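PDB 2OPT: ActII protein, which acts as a TetR-family transcriptional repressor that binds the antibiotic actinorhodin and its biosynthetic precursor (S)-DNPA, and probably recognises DNA through an N-terminal helix-turn-helix. Local coordinates for the interface of chains A and B. Residues are numbered along the deposited sequence; one frame, centred on the assembly and turned at random. Chains: chain A/B, ActII protein.

The interface of chains A and B. Residues chain A 114, 118, 122, 128, 131-132; chain B 184-185, 188, 191-192.
Helices 108-123 and 128-150 of chain A turn A:Met114, A:Met118, A:Arg122, A:Asp128 and A:Ala132 toward two short helices of chain B, 183-187 and 189-194, with B:Leu188 as the non-helical residue that joins them. B:Leu188 inserts its forked end between the two chain A helices. CD1 of B:Leu188 lies 3.8 Å from the thioether SD of A:Met118, whose chain bends at chi2 (-58°) and so brings the sulfur back against the leucine. The other branch, CD2 of B:Leu188, packs 3.6 Å from CB of A:Asp128, and the two side chains meet at a slant.

A polar clamp borders this apolar plug. NE and NH2 of A:Arg122 take hold of the amide oxygen OD1 of B:Asn184 side-on, each donating a bent hydrogen bond (about 145° at H) of 3.1 Å. The guanidinium and amide planes stand perpendicular, so the two bonds differ: NE approaches in the carbonyl plane, whereas NH2 comes from above it, 44° out. Bends at chi2 and chi3 carry the guanidinium around to the amide, and CG of B:Leu188 lies over one face of the A:Arg122 guanidinium, 4.2 Å above its plane and displaced toward the rim. Within chain A, NH1 of A:Arg122 forms a salt bridge with the carboxylate OD1 of A:Asp128 (3.3 Å), which should help fix the rotation of the guanidinium and links the two chain A helices beside the leucine.

Along helix 108-123, CG of A:Met114 meets CD1 of B:Leu185 at 3.9 Å, the side chains crossing nearly at right angles. On helix 128-150, the methyl CB of A:Ala132 packs tightly on the ring carbon CB of B:Pro191, at 3.5 Å, with CG1 of B:Ile192 alongside.

The patch lies where a segment of chain B reaches across to the helical body of chain A, well away from the N-terminal DNA-binding region; two-fold symmetry repeats it with the chains exchanged, consistent with the dimeric architecture of TetR-family repressors.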
# COMPACT_ATOMS: atom_id res chain seq x y z
N MET A 114 -12.27 -14.32 3.61
CA MET A 114 -11.13 -14.80 2.88
C MET A 114 -11.46 -16.12 2.18
O MET A 114 -11.09 -16.35 1.03
CB MET A 114 -9.92 -14.97 3.80
CG MET A 114 -8.62 -15.03 2.95
SD MET A 114 -7.08 -15.14 3.91
CE MET A 114 -7.30 -13.83 5.11
N MET A 118 -11.25 -16.43 -1.81
CA MET A 118 -10.49 -17.43 -2.50
C MET A 118 -11.39 -18.35 -3.31
O MET A 118 -11.00 -18.77 -4.39
CB MET A 118 -9.70 -18.26 -1.49
CG MET A 118 -8.60 -17.44 -0.84
SD MET A 118 -7.43 -16.75 -2.05
CE MET A 118 -6.87 -15.33 -1.16
N ARG A 122 -10.37 -18.67 -7.33
CA ARG A 122 -10.21 -20.00 -7.93
C ARG A 122 -11.28 -20.40 -8.94
O ARG A 122 -11.00 -21.10 -9.91
CB ARG A 122 -10.09 -21.07 -6.85
CG ARG A 122 -8.92 -20.83 -5.94
CD ARG A 122 -8.08 -22.05 -5.82
NE ARG A 122 -8.56 -22.84 -4.71
CZ ARG A 122 -8.28 -24.12 -4.48
NH1 ARG A 122 -7.47 -24.81 -5.29
NH2 ARG A 122 -8.85 -24.69 -3.41
N ASP A 128 -3.14 -22.01 -7.90
CA ASP A 128 -3.07 -21.77 -6.46
C ASP A 128 -2.29 -20.49 -6.09
O ASP A 128 -2.77 -19.72 -5.30
CB ASP A 128 -2.41 -22.97 -5.75
CG ASP A 128 -3.26 -24.24 -5.77
OD1 ASP A 128 -4.40 -24.21 -6.28
OD2 ASP A 128 -2.79 -25.27 -5.25
N ALA A 131 -4.00 -17.27 -7.34
CA ALA A 131 -5.25 -17.05 -6.58
C ALA A 131 -4.93 -16.43 -5.22
O ALA A 131 -5.47 -15.40 -4.82
CB ALA A 131 -5.96 -18.36 -6.37
N ALA A 132 -4.04 -17.08 -4.50
CA ALA A 132 -3.56 -16.64 -3.21
C ALA A 132 -2.92 -15.27 -3.28
O ALA A 132 -3.35 -14.34 -2.58
CB ALA A 132 -2.59 -17.67 -2.65
N ASN B 184 -10.91 -23.90 0.76
CA ASN B 184 -9.94 -23.05 0.06
C ASN B 184 -8.83 -22.58 0.96
O ASN B 184 -7.67 -22.54 0.53
CB ASN B 184 -10.64 -21.85 -0.63
CG ASN B 184 -11.51 -22.29 -1.76
OD1 ASN B 184 -11.03 -22.54 -2.86
ND2 ASN B 184 -12.80 -22.40 -1.49
N LEU B 185 -9.15 -22.14 2.19
CA LEU B 185 -8.07 -21.71 3.12
C LEU B 185 -7.17 -22.86 3.50
O LEU B 185 -5.95 -22.71 3.64
CB LEU B 185 -8.64 -21.08 4.38
CG LEU B 185 -8.92 -19.59 4.36
CD1 LEU B 185 -8.85 -18.96 3.01
CD2 LEU B 185 -10.19 -19.41 4.99
N LEU B 188 -4.99 -23.60 0.21
CA LEU B 188 -4.06 -22.52 -0.10
C LEU B 188 -3.21 -22.09 1.12
O LEU B 188 -2.66 -20.99 1.13
CB LEU B 188 -4.84 -21.31 -0.65
CG LEU B 188 -5.59 -21.57 -1.97
CD1 LEU B 188 -6.48 -20.41 -2.41
CD2 LEU B 188 -4.52 -21.89 -3.03
N PRO B 191 0.68 -21.02 0.15
CA PRO B 191 0.75 -19.76 -0.60
C PRO B 191 0.27 -18.50 0.17
O PRO B 191 0.87 -17.44 0.05
CB PRO B 191 -0.19 -19.99 -1.79
CG PRO B 191 -0.47 -21.41 -1.88
CD PRO B 191 0.12 -22.12 -0.65
N ILE B 192 -0.81 -18.62 0.93
CA ILE B 192 -1.37 -17.46 1.64
C ILE B 192 -0.37 -16.93 2.67
O ILE B 192 -0.12 -15.72 2.76
CB ILE B 192 -2.73 -17.81 2.29
CG1 ILE B 192 -3.82 -17.98 1.21
CG2 ILE B 192 -3.14 -16.75 3.32
CD1 ILE B 192 -5.12 -18.52 1.70